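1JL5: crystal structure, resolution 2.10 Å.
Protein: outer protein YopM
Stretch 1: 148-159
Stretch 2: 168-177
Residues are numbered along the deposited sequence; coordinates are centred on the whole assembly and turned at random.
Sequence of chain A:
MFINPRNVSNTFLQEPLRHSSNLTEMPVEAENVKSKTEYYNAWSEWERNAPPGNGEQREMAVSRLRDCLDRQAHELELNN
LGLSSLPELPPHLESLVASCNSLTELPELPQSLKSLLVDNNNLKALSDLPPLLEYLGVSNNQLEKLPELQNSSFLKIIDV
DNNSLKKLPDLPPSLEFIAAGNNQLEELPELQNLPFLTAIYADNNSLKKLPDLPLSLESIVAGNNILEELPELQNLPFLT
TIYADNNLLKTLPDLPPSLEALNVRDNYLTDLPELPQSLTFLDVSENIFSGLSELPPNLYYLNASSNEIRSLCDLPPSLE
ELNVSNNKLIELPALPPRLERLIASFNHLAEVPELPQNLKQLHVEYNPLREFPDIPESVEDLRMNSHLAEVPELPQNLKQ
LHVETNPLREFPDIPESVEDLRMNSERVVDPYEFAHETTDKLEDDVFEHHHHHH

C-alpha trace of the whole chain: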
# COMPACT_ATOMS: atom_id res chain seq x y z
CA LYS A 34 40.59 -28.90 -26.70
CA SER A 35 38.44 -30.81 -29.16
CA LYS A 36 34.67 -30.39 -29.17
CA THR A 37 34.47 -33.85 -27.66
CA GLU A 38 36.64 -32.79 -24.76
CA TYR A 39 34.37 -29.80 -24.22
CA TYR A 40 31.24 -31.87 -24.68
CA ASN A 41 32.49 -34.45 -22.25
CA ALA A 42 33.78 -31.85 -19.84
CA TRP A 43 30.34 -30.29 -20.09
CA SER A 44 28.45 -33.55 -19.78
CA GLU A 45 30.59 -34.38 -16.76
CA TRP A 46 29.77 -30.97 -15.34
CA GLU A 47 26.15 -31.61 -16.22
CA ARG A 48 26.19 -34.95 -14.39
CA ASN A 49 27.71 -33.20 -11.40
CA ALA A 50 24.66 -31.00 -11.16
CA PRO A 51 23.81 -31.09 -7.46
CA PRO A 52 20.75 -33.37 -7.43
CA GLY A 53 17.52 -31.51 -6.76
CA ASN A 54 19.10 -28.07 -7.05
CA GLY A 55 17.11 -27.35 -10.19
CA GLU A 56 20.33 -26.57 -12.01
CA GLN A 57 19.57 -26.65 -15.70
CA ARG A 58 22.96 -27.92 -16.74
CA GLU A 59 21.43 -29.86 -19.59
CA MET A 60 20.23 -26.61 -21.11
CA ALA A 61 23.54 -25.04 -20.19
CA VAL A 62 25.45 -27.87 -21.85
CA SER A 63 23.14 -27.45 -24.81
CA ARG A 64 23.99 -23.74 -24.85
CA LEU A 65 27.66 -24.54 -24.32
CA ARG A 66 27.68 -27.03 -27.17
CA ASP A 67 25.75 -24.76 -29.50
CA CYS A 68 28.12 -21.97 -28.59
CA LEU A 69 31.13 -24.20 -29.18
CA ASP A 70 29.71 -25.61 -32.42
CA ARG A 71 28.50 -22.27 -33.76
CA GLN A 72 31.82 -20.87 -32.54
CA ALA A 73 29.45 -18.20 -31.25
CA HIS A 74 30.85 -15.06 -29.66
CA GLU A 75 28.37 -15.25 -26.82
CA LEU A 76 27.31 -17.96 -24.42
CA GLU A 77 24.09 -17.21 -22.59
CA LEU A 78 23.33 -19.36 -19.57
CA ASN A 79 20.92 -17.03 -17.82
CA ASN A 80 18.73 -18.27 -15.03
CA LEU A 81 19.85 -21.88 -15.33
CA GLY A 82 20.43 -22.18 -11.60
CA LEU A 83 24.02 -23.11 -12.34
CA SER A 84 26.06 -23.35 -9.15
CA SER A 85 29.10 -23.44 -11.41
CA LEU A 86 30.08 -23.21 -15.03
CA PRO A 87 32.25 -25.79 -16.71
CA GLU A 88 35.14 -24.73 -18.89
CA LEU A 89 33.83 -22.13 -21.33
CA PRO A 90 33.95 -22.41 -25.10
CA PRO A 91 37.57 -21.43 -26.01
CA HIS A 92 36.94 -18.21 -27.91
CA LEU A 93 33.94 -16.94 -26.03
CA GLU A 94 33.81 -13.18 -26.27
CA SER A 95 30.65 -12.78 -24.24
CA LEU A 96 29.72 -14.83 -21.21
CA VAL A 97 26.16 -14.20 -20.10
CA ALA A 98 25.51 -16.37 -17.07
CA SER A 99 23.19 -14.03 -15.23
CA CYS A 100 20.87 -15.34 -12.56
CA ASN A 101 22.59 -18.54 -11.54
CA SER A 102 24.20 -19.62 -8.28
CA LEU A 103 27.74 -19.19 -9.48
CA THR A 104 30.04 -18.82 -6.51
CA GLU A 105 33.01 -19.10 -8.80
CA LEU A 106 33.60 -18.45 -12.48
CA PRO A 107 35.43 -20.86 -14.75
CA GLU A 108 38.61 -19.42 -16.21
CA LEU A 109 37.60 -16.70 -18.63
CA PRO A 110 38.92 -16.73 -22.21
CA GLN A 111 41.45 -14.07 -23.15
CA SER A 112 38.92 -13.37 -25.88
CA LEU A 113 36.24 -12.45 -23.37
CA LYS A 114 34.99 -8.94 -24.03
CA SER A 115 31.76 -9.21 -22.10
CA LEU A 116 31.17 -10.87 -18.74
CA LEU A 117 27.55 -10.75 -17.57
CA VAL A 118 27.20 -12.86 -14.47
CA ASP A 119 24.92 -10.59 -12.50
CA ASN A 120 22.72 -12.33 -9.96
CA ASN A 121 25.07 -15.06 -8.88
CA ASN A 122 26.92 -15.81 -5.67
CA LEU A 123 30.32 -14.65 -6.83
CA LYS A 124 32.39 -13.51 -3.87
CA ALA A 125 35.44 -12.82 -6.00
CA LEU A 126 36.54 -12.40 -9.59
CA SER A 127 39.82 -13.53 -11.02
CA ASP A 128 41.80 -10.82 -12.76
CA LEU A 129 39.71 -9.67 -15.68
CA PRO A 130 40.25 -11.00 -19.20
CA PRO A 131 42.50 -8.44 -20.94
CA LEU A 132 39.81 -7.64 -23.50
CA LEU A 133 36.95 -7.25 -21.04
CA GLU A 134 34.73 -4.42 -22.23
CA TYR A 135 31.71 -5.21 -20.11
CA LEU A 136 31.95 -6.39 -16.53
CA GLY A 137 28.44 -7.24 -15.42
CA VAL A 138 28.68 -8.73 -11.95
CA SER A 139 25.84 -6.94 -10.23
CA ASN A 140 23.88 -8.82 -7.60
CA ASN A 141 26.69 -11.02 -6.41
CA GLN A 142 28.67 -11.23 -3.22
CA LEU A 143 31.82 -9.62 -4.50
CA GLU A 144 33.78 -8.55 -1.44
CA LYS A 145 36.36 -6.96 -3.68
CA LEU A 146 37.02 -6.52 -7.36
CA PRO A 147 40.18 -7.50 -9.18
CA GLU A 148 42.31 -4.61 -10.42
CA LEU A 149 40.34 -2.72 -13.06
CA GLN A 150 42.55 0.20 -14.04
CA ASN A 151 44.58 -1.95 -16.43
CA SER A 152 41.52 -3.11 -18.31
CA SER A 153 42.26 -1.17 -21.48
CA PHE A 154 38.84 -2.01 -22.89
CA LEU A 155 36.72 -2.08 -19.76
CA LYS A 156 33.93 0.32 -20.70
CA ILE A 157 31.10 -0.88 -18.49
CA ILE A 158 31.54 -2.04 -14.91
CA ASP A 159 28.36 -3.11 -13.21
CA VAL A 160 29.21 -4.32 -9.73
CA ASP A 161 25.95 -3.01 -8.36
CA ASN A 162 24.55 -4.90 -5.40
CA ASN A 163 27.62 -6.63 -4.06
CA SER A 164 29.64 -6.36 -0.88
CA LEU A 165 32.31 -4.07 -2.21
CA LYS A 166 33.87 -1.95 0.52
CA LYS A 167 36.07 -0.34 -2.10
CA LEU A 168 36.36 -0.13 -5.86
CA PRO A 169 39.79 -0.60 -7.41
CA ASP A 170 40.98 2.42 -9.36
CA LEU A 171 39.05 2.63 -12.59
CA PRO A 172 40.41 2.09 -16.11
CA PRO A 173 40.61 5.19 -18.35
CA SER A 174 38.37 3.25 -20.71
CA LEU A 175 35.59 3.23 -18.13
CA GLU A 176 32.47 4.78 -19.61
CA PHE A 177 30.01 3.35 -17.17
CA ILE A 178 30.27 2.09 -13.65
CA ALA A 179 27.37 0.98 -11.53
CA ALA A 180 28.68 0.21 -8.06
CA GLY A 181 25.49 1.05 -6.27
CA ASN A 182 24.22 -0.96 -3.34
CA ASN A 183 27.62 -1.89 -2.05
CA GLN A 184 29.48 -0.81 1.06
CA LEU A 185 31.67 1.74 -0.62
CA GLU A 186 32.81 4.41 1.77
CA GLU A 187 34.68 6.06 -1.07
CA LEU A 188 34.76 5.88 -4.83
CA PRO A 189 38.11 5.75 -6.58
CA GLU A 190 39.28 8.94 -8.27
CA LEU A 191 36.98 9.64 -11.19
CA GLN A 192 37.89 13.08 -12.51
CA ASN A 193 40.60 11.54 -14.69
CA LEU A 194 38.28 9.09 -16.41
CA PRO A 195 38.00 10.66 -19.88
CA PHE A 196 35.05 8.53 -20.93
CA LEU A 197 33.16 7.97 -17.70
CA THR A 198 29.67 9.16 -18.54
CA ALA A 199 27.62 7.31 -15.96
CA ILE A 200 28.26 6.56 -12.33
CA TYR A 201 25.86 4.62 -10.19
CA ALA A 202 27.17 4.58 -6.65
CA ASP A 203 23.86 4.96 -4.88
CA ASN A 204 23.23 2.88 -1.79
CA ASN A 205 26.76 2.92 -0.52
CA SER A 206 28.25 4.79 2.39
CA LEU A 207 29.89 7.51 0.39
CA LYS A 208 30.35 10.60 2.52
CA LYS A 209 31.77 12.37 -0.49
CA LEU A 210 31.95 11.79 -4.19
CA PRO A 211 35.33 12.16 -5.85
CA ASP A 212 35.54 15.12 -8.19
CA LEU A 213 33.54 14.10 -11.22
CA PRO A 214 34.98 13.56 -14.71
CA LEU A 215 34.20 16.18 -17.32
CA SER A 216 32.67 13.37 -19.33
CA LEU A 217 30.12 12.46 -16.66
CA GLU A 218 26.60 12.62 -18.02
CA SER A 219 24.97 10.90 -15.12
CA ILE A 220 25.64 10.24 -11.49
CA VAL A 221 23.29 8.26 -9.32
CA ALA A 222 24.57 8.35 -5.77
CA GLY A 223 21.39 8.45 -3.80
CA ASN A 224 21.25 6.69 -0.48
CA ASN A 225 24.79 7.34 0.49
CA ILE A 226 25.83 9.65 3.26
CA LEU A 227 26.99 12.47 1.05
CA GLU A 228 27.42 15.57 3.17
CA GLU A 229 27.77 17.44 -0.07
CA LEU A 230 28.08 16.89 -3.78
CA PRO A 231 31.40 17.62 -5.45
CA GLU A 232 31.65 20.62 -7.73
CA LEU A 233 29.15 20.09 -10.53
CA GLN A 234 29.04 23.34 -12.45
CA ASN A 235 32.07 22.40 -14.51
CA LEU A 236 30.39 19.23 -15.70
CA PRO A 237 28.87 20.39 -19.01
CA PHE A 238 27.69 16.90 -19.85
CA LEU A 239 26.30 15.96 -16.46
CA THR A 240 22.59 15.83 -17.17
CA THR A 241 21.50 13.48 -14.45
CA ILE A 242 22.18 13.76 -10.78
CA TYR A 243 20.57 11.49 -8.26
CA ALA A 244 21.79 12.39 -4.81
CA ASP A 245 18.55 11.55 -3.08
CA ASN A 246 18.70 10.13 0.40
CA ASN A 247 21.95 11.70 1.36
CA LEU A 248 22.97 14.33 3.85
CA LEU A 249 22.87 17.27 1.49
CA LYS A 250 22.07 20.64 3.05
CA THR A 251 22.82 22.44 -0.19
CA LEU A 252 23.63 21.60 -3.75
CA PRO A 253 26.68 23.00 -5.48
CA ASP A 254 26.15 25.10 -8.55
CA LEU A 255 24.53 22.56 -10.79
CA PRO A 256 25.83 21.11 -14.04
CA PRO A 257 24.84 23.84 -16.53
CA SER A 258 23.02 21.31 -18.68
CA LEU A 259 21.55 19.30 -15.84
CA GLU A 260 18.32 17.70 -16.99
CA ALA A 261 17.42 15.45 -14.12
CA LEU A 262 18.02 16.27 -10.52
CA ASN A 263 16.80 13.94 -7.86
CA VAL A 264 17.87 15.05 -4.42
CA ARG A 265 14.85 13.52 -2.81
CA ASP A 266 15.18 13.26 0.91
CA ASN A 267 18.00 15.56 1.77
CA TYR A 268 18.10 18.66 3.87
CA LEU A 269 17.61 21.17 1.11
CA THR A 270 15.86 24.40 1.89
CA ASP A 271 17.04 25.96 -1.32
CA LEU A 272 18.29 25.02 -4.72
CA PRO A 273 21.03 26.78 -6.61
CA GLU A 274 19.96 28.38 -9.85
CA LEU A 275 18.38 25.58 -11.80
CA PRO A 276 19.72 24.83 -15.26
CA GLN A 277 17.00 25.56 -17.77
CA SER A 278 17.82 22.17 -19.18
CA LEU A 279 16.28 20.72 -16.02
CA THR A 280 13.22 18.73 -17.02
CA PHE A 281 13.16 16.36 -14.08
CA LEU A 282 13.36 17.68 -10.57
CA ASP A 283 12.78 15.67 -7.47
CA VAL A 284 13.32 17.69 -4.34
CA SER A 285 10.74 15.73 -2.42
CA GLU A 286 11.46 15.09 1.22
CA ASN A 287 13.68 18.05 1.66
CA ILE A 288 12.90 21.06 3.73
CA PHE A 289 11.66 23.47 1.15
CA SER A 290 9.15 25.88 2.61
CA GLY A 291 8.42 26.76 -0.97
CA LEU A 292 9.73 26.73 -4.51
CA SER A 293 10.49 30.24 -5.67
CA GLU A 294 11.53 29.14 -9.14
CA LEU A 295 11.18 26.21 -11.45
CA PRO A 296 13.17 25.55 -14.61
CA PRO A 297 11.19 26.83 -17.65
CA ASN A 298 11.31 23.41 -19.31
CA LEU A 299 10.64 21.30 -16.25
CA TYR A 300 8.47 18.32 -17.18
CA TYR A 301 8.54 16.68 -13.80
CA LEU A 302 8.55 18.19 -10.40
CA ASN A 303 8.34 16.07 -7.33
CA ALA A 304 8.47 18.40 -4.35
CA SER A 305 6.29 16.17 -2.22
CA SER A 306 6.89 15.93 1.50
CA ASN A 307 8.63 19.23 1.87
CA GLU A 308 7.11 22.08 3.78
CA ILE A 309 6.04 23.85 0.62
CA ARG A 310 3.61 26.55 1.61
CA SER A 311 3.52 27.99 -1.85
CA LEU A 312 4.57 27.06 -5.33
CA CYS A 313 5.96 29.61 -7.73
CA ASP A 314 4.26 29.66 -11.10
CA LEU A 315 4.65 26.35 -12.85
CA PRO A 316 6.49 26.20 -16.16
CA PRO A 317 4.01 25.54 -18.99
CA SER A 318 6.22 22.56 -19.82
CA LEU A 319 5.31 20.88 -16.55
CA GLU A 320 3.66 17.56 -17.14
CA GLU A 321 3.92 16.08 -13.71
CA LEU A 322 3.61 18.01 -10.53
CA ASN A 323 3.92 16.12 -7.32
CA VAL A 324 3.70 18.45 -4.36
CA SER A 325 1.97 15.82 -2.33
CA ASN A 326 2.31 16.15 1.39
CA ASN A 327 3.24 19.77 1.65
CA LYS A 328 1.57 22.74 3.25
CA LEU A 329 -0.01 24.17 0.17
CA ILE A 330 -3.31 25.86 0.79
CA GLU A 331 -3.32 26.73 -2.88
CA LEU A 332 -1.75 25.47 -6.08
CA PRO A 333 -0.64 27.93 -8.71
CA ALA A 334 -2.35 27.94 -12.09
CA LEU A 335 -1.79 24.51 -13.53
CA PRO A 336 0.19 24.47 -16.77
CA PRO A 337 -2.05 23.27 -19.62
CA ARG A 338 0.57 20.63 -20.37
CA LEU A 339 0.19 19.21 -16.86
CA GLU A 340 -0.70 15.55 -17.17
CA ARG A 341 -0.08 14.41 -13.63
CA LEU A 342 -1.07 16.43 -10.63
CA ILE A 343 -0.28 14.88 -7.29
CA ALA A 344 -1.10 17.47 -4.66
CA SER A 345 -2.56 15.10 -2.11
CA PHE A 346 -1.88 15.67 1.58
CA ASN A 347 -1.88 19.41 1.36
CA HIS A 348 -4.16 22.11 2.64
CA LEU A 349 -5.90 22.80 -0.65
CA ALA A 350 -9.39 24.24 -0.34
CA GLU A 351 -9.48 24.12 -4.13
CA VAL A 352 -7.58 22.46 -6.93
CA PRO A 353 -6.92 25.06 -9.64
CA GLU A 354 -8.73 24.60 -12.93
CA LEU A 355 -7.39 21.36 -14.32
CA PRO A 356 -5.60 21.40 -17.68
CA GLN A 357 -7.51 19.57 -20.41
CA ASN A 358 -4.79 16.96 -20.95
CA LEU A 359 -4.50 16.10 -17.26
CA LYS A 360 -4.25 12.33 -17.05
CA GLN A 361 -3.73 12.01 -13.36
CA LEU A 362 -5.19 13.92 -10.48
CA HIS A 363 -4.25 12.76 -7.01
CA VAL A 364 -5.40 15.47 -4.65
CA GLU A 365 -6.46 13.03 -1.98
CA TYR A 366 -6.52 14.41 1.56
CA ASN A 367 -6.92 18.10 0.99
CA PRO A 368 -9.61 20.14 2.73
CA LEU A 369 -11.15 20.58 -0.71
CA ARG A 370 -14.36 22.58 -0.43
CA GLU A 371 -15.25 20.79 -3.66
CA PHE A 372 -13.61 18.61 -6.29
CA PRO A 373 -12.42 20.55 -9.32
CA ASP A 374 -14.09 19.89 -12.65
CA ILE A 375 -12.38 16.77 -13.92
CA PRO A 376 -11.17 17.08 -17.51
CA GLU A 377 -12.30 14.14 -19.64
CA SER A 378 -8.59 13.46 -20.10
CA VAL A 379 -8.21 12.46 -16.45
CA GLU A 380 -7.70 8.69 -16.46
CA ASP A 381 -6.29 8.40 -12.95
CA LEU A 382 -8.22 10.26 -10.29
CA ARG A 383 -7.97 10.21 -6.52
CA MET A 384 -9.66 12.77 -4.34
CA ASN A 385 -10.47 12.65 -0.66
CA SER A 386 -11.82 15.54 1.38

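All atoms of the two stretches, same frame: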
# COMPACT_ATOMS: atom_id res chain seq x y z
N GLU A 148 41.86 -5.89 -9.89
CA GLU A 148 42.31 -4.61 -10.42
C GLU A 148 41.52 -4.34 -11.70
O GLU A 148 41.27 -5.25 -12.48
CB GLU A 148 43.81 -4.66 -10.72
CG GLU A 148 44.35 -3.42 -11.39
CD GLU A 148 45.85 -3.46 -11.55
OE1 GLU A 148 46.35 -4.42 -12.17
OE2 GLU A 148 46.53 -2.53 -11.05
N LEU A 149 41.13 -3.09 -11.89
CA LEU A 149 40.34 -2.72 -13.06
C LEU A 149 41.03 -1.68 -13.94
O LEU A 149 40.78 -1.61 -15.14
CB LEU A 149 38.99 -2.14 -12.62
CG LEU A 149 38.14 -2.96 -11.65
CD1 LEU A 149 36.96 -2.11 -11.19
CD2 LEU A 149 37.67 -4.23 -12.32
N GLN A 150 41.88 -0.87 -13.33
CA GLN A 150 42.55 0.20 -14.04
C GLN A 150 43.36 -0.23 -15.26
O GLN A 150 43.59 0.57 -16.16
CB GLN A 150 43.44 1.00 -13.08
CG GLN A 150 44.67 0.27 -12.59
CD GLN A 150 45.45 1.09 -11.59
OE1 GLN A 150 45.62 2.29 -11.78
NE2 GLN A 150 45.92 0.45 -10.53
N ASN A 151 43.80 -1.48 -15.29
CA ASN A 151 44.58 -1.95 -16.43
C ASN A 151 43.73 -2.64 -17.48
O ASN A 151 44.25 -3.29 -18.39
CB ASN A 151 45.70 -2.86 -15.97
CG ASN A 151 46.69 -2.14 -15.08
OD1 ASN A 151 47.12 -1.03 -15.40
ND2 ASN A 151 47.07 -2.76 -13.97
N SER A 152 42.42 -2.51 -17.35
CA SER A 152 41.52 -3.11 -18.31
C SER A 152 41.32 -2.08 -19.41
O SER A 152 40.39 -1.28 -19.39
CB SER A 152 40.19 -3.46 -17.64
OG SER A 152 40.42 -4.42 -16.63
N SER A 153 42.24 -2.10 -20.36
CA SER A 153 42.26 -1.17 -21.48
C SER A 153 40.96 -1.05 -22.25
O SER A 153 40.73 -0.05 -22.92
CB SER A 153 43.38 -1.56 -22.44
OG SER A 153 44.63 -1.62 -21.77
N PHE A 154 40.09 -2.05 -22.15
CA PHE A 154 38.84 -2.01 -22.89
C PHE A 154 37.61 -2.06 -22.00
O PHE A 154 36.49 -2.11 -22.50
CB PHE A 154 38.81 -3.18 -23.88
CG PHE A 154 40.06 -3.29 -24.70
CD1 PHE A 154 40.32 -2.40 -25.73
CD2 PHE A 154 41.01 -4.26 -24.39
CE1 PHE A 154 41.51 -2.47 -26.45
CE2 PHE A 154 42.20 -4.34 -25.11
CZ PHE A 154 42.45 -3.44 -26.14
N LEU A 155 37.83 -2.04 -20.69
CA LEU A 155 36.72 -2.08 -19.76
C LEU A 155 35.93 -0.79 -19.87
O LEU A 155 36.36 0.25 -19.37
CB LEU A 155 37.22 -2.23 -18.32
CG LEU A 155 36.67 -3.42 -17.53
CD1 LEU A 155 36.89 -3.17 -16.05
CD2 LEU A 155 35.19 -3.61 -17.83
N LYS A 156 34.77 -0.86 -20.52
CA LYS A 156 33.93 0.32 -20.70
C LYS A 156 32.80 0.35 -19.69
O LYS A 156 32.46 1.41 -19.15
CB LYS A 156 33.35 0.32 -22.12
CG LYS A 156 34.38 0.35 -23.23
CD LYS A 156 33.72 0.12 -24.59
CE LYS A 156 34.77 -0.08 -25.69
NZ LYS A 156 35.85 -1.04 -25.30
N ILE A 157 32.20 -0.80 -19.43
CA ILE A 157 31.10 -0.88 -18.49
C ILE A 157 31.41 -1.81 -17.32
O ILE A 157 31.75 -2.97 -17.51
CB ILE A 157 29.80 -1.39 -19.16
CG1 ILE A 157 29.31 -0.40 -20.21
CG2 ILE A 157 28.72 -1.60 -18.11
CD1 ILE A 157 30.06 -0.46 -21.50
N ILE A 158 31.32 -1.26 -16.11
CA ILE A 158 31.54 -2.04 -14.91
C ILE A 158 30.25 -1.95 -14.13
O ILE A 158 29.84 -0.86 -13.71
CB ILE A 158 32.67 -1.48 -14.01
CG1 ILE A 158 34.05 -1.82 -14.57
CG2 ILE A 158 32.55 -2.08 -12.61
CD1 ILE A 158 34.29 -1.28 -15.94
N ASP A 159 29.58 -3.08 -13.98
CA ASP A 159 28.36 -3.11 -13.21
C ASP A 159 28.62 -4.07 -12.07
O ASP A 159 28.54 -5.28 -12.24
CB ASP A 159 27.20 -3.62 -14.05
CG ASP A 159 25.90 -3.62 -13.28
OD1 ASP A 159 25.93 -3.31 -12.07
OD2 ASP A 159 24.85 -3.92 -13.88
N LEU A 168 36.28 0.17 -4.45
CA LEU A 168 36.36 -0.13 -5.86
C LEU A 168 37.81 0.10 -6.24
O LEU A 168 38.41 1.08 -5.82
CB LEU A 168 35.49 0.81 -6.69
CG LEU A 168 33.98 0.62 -6.63
CD1 LEU A 168 33.34 1.61 -7.59
CD2 LEU A 168 33.63 -0.82 -7.02
N PRO A 169 38.39 -0.82 -7.02
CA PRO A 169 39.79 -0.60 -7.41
C PRO A 169 39.79 0.65 -8.28
O PRO A 169 38.73 1.08 -8.74
CB PRO A 169 40.11 -1.86 -8.21
CG PRO A 169 39.20 -2.89 -7.61
CD PRO A 169 37.91 -2.13 -7.46
N ASP A 170 40.95 1.24 -8.51
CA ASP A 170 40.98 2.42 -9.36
C ASP A 170 40.39 2.01 -10.70
O ASP A 170 40.56 0.87 -11.14
CB ASP A 170 42.40 2.95 -9.51
CG ASP A 170 42.93 3.53 -8.22
OD1 ASP A 170 42.11 4.03 -7.43
OD2 ASP A 170 44.15 3.49 -8.01
N LEU A 171 39.70 2.94 -11.34
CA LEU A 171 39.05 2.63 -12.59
C LEU A 171 39.91 2.82 -13.82
O LEU A 171 40.81 3.66 -13.85
CB LEU A 171 37.78 3.47 -12.70
CG LEU A 171 36.89 3.28 -11.47
CD1 LEU A 171 35.74 4.26 -11.50
CD2 LEU A 171 36.40 1.83 -11.41
N PRO A 172 39.65 2.02 -14.86
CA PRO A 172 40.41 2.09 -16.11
C PRO A 172 39.97 3.32 -16.90
O PRO A 172 38.79 3.66 -16.92
CB PRO A 172 40.02 0.79 -16.82
CG PRO A 172 38.58 0.64 -16.42
CD PRO A 172 38.64 0.95 -14.93
N PRO A 173 40.92 3.99 -17.56
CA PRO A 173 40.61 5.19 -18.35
C PRO A 173 39.54 4.91 -19.39
O PRO A 173 38.89 5.83 -19.89
CB PRO A 173 41.96 5.52 -18.99
CG PRO A 173 42.93 5.08 -17.94
CD PRO A 173 42.37 3.75 -17.51
N SER A 174 39.36 3.64 -19.72
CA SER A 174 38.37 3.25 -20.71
C SER A 174 36.96 3.23 -20.12
O SER A 174 35.98 3.16 -20.86
CB SER A 174 38.69 1.86 -21.26
OG SER A 174 38.79 0.92 -20.21
N LEU A 175 36.88 3.28 -18.80
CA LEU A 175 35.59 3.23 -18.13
C LEU A 175 34.62 4.29 -18.62
O LEU A 175 34.89 5.49 -18.53
CB LEU A 175 35.77 3.36 -16.62
CG LEU A 175 34.49 3.08 -15.83
CD1 LEU A 175 33.95 1.73 -16.22
CD2 LEU A 175 34.77 3.13 -14.34
N GLU A 176 33.48 3.85 -19.13
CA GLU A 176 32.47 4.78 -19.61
C GLU A 176 31.28 4.71 -18.68
O GLU A 176 30.52 5.66 -18.54
CB GLU A 176 32.00 4.39 -21.01
CG GLU A 176 33.10 4.03 -21.97
CD GLU A 176 32.59 3.94 -23.39
OE1 GLU A 176 31.45 3.46 -23.57
OE2 GLU A 176 33.32 4.33 -24.32
N PHE A 177 31.14 3.56 -18.04
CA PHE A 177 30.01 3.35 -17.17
C PHE A 177 30.35 2.44 -16.02
O PHE A 177 30.88 1.35 -16.20
CB PHE A 177 28.86 2.77 -17.99
CG PHE A 177 27.68 2.31 -17.17
CD1 PHE A 177 27.77 1.22 -16.32
CD2 PHE A 177 26.45 2.96 -17.29
CE1 PHE A 177 26.67 0.76 -15.60
CE2 PHE A 177 25.34 2.51 -16.58
CZ PHE A 177 25.45 1.41 -15.73
O HOH W 1 42.09 -1.07 -10.64

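The two stretches lie side by side as neighbouring strips of one chain, burying 811 Å² between them, counted over both. At the apolar centre sit leucines, isoleucines and prolines. Leu 149 points its CA-to-CB bond toward the second stretch, and with chi1 m and chi2 t it touches three residues there: its CD1 lies 3.8 Å from CD of Pro 169 and 4.0 Å from CD2 of Leu 171, while its CB is 3.9 Å from CD of Pro 172. The ring of Pro 172 also meets Leu 155, whose CB is 3.7 Å from Pro 172 CG. A proline suits this place because its compact ring fills space between leucines and its nitrogen has no hydrogen to leave unpaired among them. The CA-to-CB bond of Leu 175 points away overall, yet the end of its side chain comes nearer, so that its CD1 lies 3.0 Å from CD1 of Ile 158, a very tight approach for two methyl groups. All of these leucines, with Pro 172 and Ile 158, are buried.

On the more open side, Ile 157 and Phe 177 form a parallel bridge and lie on the same face of the sheet. Their side chains lie against each other, Ile 157 CG2 approaching Phe 177 CD1 to 3.5 Å, and phenylalanine suits the place by offering a large apolar surface.

Backbone groups bind the strips beside these side chains. The carbonyl O of Lys 156 accepts two hydrogen bonds, from Glu 176 N at 2.6 Å and from Phe 177 N at 2.8 Å; Ile 158 N then donates to Phe 177 O at 2.6 Å. These bonds depend on main-chain atoms, so they leave the side chains free to pack.

Ser 174 suits the turn from Pro 172 to Leu 175 because its short side chain, directed toward the first stretch with chi1 p, places a hydroxyl among carbonyls: its OG lies 2.7 Å from Leu 155 O and 2.8 Å from Ser 152 O. Lys 156 and Glu 176 pack through their aliphatic parts, CB of the lysine 3.7 Å from CG of the glutamate; the lysine's end leads away, and its NZ donates to Phe 154 O at 3.1 Å.

At the other end, water 1 bridges the strips, accepting from Leu 149 N at 2.6 Å and donating to Asp 170 O at 2.5 Å. Nearby, Gln 150 NE2 donates to Glu 148 OE2 at 3.1 Å.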